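Response regulator FixJ (Bradyrhizobium japonicum, PDB 5XSO) acts, once activated by the sensor kinase FixL, as a response regulator that binds DNA and induces expression of the nitrogen-fixation genes nifA and fixK. Local coordinates at residues Phe59-Ser64 / Pro86-Ile91; Ser64-Pro69 / Ile91-Gly96. All coordinates share one frame; numbering follows the deposited sequence.

Interaction 1. Residues Phe59-Ser64 / Pro86-Ile91; sequences FGCVVS and PFPILI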
loop_
_atom_site.group_PDB
_atom_site.type_symbol
_atom_site.label_atom_id
_atom_site.label_comp_id
_atom_site.label_asym_id
_atom_site.label_seq_id
_atom_site.Cartn_x
_atom_site.Cartn_y
_atom_site.Cartn_z
ATOM N N PHE A 59 0.518 1.751 -11.727
ATOM C CA PHE A 59 0.620 0.525 -10.944
ATOM C C PHE A 59 1.511 -0.512 -11.621
ATOM O O PHE A 59 1.443 -0.721 -12.833
ATOM C CB PHE A 59 -0.757 -0.083 -10.715
ATOM C CG PHE A 59 -0.714 -1.373 -9.968
ATOM C CD1 PHE A 59 -0.464 -1.399 -8.614
ATOM C CD2 PHE A 59 -0.894 -2.581 -10.638
ATOM C CE1 PHE A 59 -0.422 -2.622 -7.913
ATOM C CE2 PHE A 59 -0.851 -3.778 -9.983
ATOM C CZ PHE A 59 -0.612 -3.827 -8.595
ATOM N N GLY A 60 2.362 -1.149 -10.831
ATOM C CA GLY A 60 3.151 -2.256 -11.336
ATOM C C GLY A 60 3.880 -2.923 -10.192
ATOM O O GLY A 60 3.745 -2.546 -9.026
ATOM N N CYS A 61 4.659 -3.925 -10.536
ATOM C CA CYS A 61 5.372 -4.720 -9.545
ATOM C C CYS A 61 6.828 -4.260 -9.514
ATOM O O CYS A 61 7.461 -4.132 -10.571
ATOM C CB CYS A 61 5.293 -6.213 -9.882
ATOM S SG CYS A 61 6.092 -7.321 -8.691
ATOM N N VAL A 62 7.362 -4.043 -8.321
ATOM C CA VAL A 62 8.770 -3.678 -8.168
ATOM C C VAL A 62 9.603 -4.942 -7.969
ATOM O O VAL A 62 9.249 -5.819 -7.161
ATOM C CB VAL A 62 8.955 -2.694 -6.999
ATOM C CG1 VAL A 62 10.434 -2.362 -6.813
ATOM C CG2 VAL A 62 8.105 -1.442 -7.199
ATOM N N VAL A 63 10.711 -5.054 -8.711
ATOM C CA VAL A 63 11.667 -6.145 -8.536
ATOM C C VAL A 63 13.026 -5.499 -8.270
ATOM O O VAL A 63 13.583 -4.852 -9.167
ATOM C CB VAL A 63 11.717 -7.064 -9.767
ATOM C CG1 VAL A 63 12.803 -8.120 -9.599
ATOM C CG2 VAL A 63 10.338 -7.730 -10.015
ATOM N N SER A 64 13.533 -5.598 -7.020
ATOM C CA SER A 64 14.676 -4.793 -6.619
ATOM C C SER A 64 15.752 -5.662 -5.983
ATOM O O SER A 64 15.451 -6.624 -5.254
ATOM C CB SER A 64 14.250 -3.707 -5.622
ATOM O OG SER A 64 15.349 -2.957 -5.101
ATOM N N PRO A 86 0.784 1.204 -3.227
ATOM C CA PRO A 86 0.186 -0.127 -3.363
ATOM C C PRO A 86 1.003 -1.095 -4.219
ATOM O O PRO A 86 0.571 -2.237 -4.419
ATOM C CB PRO A 86 -1.162 0.187 -4.026
ATOM C CG PRO A 86 -0.862 1.381 -4.872
ATOM C CD PRO A 86 0.263 2.156 -4.224
ATOM N N PHE A 87 2.164 -0.714 -4.696
ATOM C CA PHE A 87 2.931 -1.613 -5.586
ATOM C C PHE A 87 3.475 -2.799 -4.796
ATOM O O PHE A 87 4.143 -2.599 -3.781
ATOM C CB PHE A 87 4.122 -0.891 -6.194
ATOM C CG PHE A 87 3.794 0.255 -7.104
ATOM C CD1 PHE A 87 4.834 0.894 -7.777
ATOM C CD2 PHE A 87 2.494 0.721 -7.292
ATOM C CE1 PHE A 87 4.574 1.998 -8.627
ATOM C CE2 PHE A 87 2.237 1.794 -8.136
ATOM C CZ PHE A 87 3.275 2.434 -8.802
ATOM N N PRO A 88 3.283 -4.035 -5.245
ATOM C CA PRO A 88 3.979 -5.146 -4.585
ATOM C C PRO A 88 5.475 -5.089 -4.887
ATOM O O PRO A 88 5.905 -4.657 -5.974
ATOM C CB PRO A 88 3.335 -6.398 -5.213
ATOM C CG PRO A 88 2.885 -5.950 -6.590
ATOM C CD PRO A 88 2.522 -4.466 -6.438
ATOM N N ILE A 89 6.279 -5.548 -3.928
ATOM C CA ILE A 89 7.730 -5.539 -4.091
ATOM C C ILE A 89 8.308 -6.952 -3.921
ATOM O O ILE A 89 8.066 -7.617 -2.901
ATOM C CB ILE A 89 8.403 -4.572 -3.099
ATOM C CG1 ILE A 89 7.834 -3.154 -3.273
ATOM C CG2 ILE A 89 9.934 -4.614 -3.342
ATOM C CD1 ILE A 89 8.042 -2.251 -2.037
ATOM N N LEU A 90 9.105 -7.388 -4.903
ATOM C CA LEU A 90 9.895 -8.612 -4.799
ATOM C C LEU A 90 11.378 -8.248 -4.669
ATOM O O LEU A 90 11.864 -7.325 -5.346
ATOM C CB LEU A 90 9.717 -9.493 -6.059
ATOM C CG LEU A 90 8.264 -9.749 -6.453
ATOM C CD1 LEU A 90 8.238 -10.603 -7.735
ATOM C CD2 LEU A 90 7.551 -10.505 -5.267
ATOM N N ILE A 91 12.097 -8.980 -3.822
ATOM C CA ILE A 91 13.489 -8.696 -3.493
ATOM C C ILE A 91 14.359 -9.805 -4.057
ATOM O O ILE A 91 14.113 -10.988 -3.774
ATOM C CB ILE A 91 13.683 -8.594 -1.965
ATOM C CG1 ILE A 91 12.811 -7.466 -1.381
ATOM C CG2 ILE A 91 15.161 -8.464 -1.633
ATOM C CD1 ILE A 91 13.195 -6.111 -1.876
#
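Val62 O is gripped by Leu90 N at 2.8 Å in an almost straight hydrogen bond (176° at the hydrogen) and, in a CA-H...O contact, by Ile89, with CA 3.4 Å away. These contacts belong to the parallel ladder of strands 61-65 and 89-93, which helix 73-82 connects as a beta-alpha-beta unit of the CheY-like receiver domain. Hydrogen bonds from Val62 N to Pro88 O and from Ser64 N to Leu90 O continue the ladder on either side of it.

Side chains alternate between the two sheet faces. Val62 and Ile89 lie side by side, pointing the same way, with CB of Val62 3.9 Å from CG1 of Ile89; Ile89 continues onto Leu77 and Met80 of helix 73-82. On the other face, the Leu90 side chain touches Met125 and Ile126 of helix 119-138. Cys61 SG, anti to its backbone N (chi1 -178°), sits 4.0 Å from Leu90 CG and also borders the Pro88 ring.

Ahead of the strands the packing becomes aromatic. The Phe59 and Phe87 rings slide past each other in opposite directions, their planes at 86° and CD1 of Phe59 3.9 Å from CD2 of Phe87. Pro86 O meets the edge of the Phe59 ring in its plane, near CE1, while the Pro88 ring crosses the Phe59 side chain at about a right angle, bringing its CD close to CE1. Phe87 lays one face over the Gly60 amide, with Gly60 N 3.9 Å above the ring centre. Gly60 O is buried without a polar partner, enclosed by Phe87 CB at 3.3 Å and Pro88 CD at 3.4 Å.

Interaction 2. Residues Ser64-Pro69 / Ile91-Gly96; sequences SDVRMP and IMTGHG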
loop_
_atom_site.group_PDB
_atom_site.type_symbol
_atom_site.label_atom_id
_atom_site.label_comp_id
_atom_site.label_asym_id
_atom_site.label_seq_id
_atom_site.Cartn_x
_atom_site.Cartn_y
_atom_site.Cartn_z
ATOM N N SER A 64 13.533 -5.598 -7.020
ATOM C CA SER A 64 14.676 -4.793 -6.619
ATOM C C SER A 64 15.752 -5.662 -5.983
ATOM O O SER A 64 15.451 -6.624 -5.254
ATOM C CB SER A 64 14.250 -3.707 -5.622
ATOM O OG SER A 64 15.349 -2.957 -5.101
ATOM N N ASP A 65 17.000 -5.365 -6.330
ATOM C CA ASP A 65 18.144 -5.881 -5.573
ATOM C C ASP A 65 18.090 -5.471 -4.106
ATOM O O ASP A 65 17.764 -4.329 -3.767
ATOM C CB ASP A 65 19.450 -5.396 -6.212
ATOM C CG ASP A 65 20.682 -6.095 -5.616
ATOM O OD1 ASP A 65 21.302 -5.492 -4.716
ATOM O OD2 ASP A 65 20.997 -7.203 -6.035
ATOM N N VAL A 66 18.463 -6.418 -3.229
ATOM C CA VAL A 66 18.322 -6.268 -1.795
ATOM C C VAL A 66 19.293 -5.234 -1.267
ATOM O O VAL A 66 19.042 -4.624 -0.216
ATOM C CB VAL A 66 18.547 -7.611 -1.068
ATOM C CG1 VAL A 66 19.960 -8.165 -1.359
ATOM C CG2 VAL A 66 18.340 -7.453 0.393
ATOM N N ARG A 67 20.436 -5.064 -1.933
ATOM C CA ARG A 67 21.460 -4.140 -1.452
ATOM C C ARG A 67 21.785 -3.042 -2.464
ATOM O O ARG A 67 22.942 -2.695 -2.679
ATOM C CB ARG A 67 22.704 -4.917 -1.027
ATOM C CG ARG A 67 22.488 -5.412 0.383
ATOM C CD ARG A 67 23.597 -6.228 0.923
ATOM N NE ARG A 67 24.778 -5.426 1.125
ATOM C CZ ARG A 67 25.837 -5.839 1.801
ATOM N NH1 ARG A 67 25.836 -7.054 2.349
ATOM N NH2 ARG A 67 26.889 -5.040 1.935
ATOM N N MET A 68 20.756 -2.469 -3.080
ATOM C CA MET A 68 20.902 -1.258 -3.881
ATOM C C MET A 68 21.623 -0.183 -3.075
ATOM O O MET A 68 21.166 0.159 -1.971
ATOM C CB MET A 68 19.531 -0.744 -4.299
ATOM C CG MET A 68 19.066 -1.344 -5.565
ATOM S SD MET A 68 20.150 -0.863 -6.911
ATOM C CE MET A 68 19.632 0.795 -7.360
ATOM N N PRO A 69 22.757 0.332 -3.553
ATOM C CA PRO A 69 23.421 1.448 -2.846
ATOM C C PRO A 69 22.475 2.632 -2.668
ATOM O O PRO A 69 21.956 3.187 -3.635
ATOM C CB PRO A 69 24.607 1.793 -3.757
ATOM C CG PRO A 69 24.316 1.106 -5.090
ATOM C CD PRO A 69 23.497 -0.097 -4.755
ATOM N N ILE A 91 12.097 -8.980 -3.822
ATOM C CA ILE A 91 13.489 -8.696 -3.493
ATOM C C ILE A 91 14.359 -9.805 -4.057
ATOM O O ILE A 91 14.113 -10.988 -3.774
ATOM C CB ILE A 91 13.683 -8.594 -1.965
ATOM C CG1 ILE A 91 12.811 -7.466 -1.381
ATOM C CG2 ILE A 91 15.161 -8.464 -1.633
ATOM C CD1 ILE A 91 13.195 -6.111 -1.876
ATOM N N MET A 92 15.371 -9.431 -4.870
ATOM C CA MET A 92 16.387 -10.340 -5.389
ATOM C C MET A 92 17.610 -10.279 -4.477
ATOM O O MET A 92 18.010 -9.199 -4.055
ATOM C CB MET A 92 16.815 -9.980 -6.826
ATOM C CG MET A 92 15.650 -9.878 -7.752
ATOM S SD MET A 92 16.325 -9.473 -9.392
ATOM C CE MET A 92 16.558 -7.722 -9.142
ATOM N N THR A 93 18.203 -11.430 -4.171
ATOM C CA THR A 93 19.259 -11.422 -3.154
ATOM C C THR A 93 20.222 -12.579 -3.387
ATOM O O THR A 93 19.817 -13.680 -3.801
ATOM C CB THR A 93 18.673 -11.512 -1.709
ATOM O OG1 THR A 93 19.753 -11.504 -0.750
ATOM C CG2 THR A 93 17.849 -12.812 -1.493
ATOM N N GLY A 94 21.517 -12.347 -3.088
ATOM C CA GLY A 94 22.439 -13.464 -2.931
ATOM C C GLY A 94 22.170 -14.181 -1.605
ATOM O O GLY A 94 21.469 -13.656 -0.735
ATOM N N HIS A 95 22.716 -15.399 -1.425
ATOM C CA HIS A 95 22.349 -16.142 -0.223
ATOM C C HIS A 95 22.811 -15.415 1.022
ATOM O O HIS A 95 22.153 -15.507 2.052
ATOM C CB HIS A 95 22.885 -17.607 -0.202
ATOM C CG HIS A 95 24.339 -17.757 0.118
ATOM N ND1 HIS A 95 24.796 -18.399 1.262
ATOM C CD2 HIS A 95 25.439 -17.375 -0.568
ATOM C CE1 HIS A 95 26.116 -18.406 1.256
ATOM N NE2 HIS A 95 26.530 -17.796 0.155
ATOM N N GLY A 96 23.924 -14.681 0.940
ATOM C CA GLY A 96 24.429 -14.005 2.133
ATOM C C GLY A 96 23.517 -12.916 2.648
ATOM O O GLY A 96 23.573 -12.573 3.835
#
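Ser64 O accepts Met92 N at 2.8 Å, and Met92 O in turn accepts Val66 N at 2.9 Å. The second bond is bent, 133° at the hydrogen, where the chain leaves strand 61-65. Asp65 OD1 steadies this exit by taking Arg67 N from above the carboxylate plane, an Asx turn, while Arg67 NH1 forms a salt bridge with Asp97. Thr93 OG1 donates to Gly94 O at 2.8 Å, in the carbonyl plane and on a lone pair.

Val66 wedges between Ile91 and Thr93. Its CB lies 3.5 Å from CG2 of Ile91, the two side chains crossing at about a right angle. CG1, held between the backbone N and carbonyl carbon (chi1 60°), reaches 3.4 Å from Thr93 OG1. On the face that carries Asp65, opposite Ile91, the Met92 chain bends at chi3 (-80°), placing CE 3.7 Å from Asp65 N.

As in other receivers, Asp65 at the end of its strand is probably the phosphoacceptor, and Thr93 the switch hydroxyl. That hydroxyl stands 6.9 Å from Asp65 OD2 and spends its proton on Gly94 O, consistent with the unphosphorylated state.

In the fold
Interactions 1 and 2 are successive lengths of one strand pair, 61-65 beside 89-93, with centres 14 Å apart and Ser64 and Ile91 common to both. Between them, Val63 CG1 packs against Met92 SD at 3.8 Å. Interaction 1 lies in the apolar interior, whereas interaction 2 carries the ladder to the C-terminal ends of the strands. There Asp65 and, probably through its backbone carbonyl as in other receivers, Arg67 are expected to bind magnesium together with Asp21 and Asp22. The Met92 side chain comes within about 3 Å of that of Asp21, and the Asp65 side chain within about 5 Å of that of Asp22, placing the strand ends directly at the acidic site.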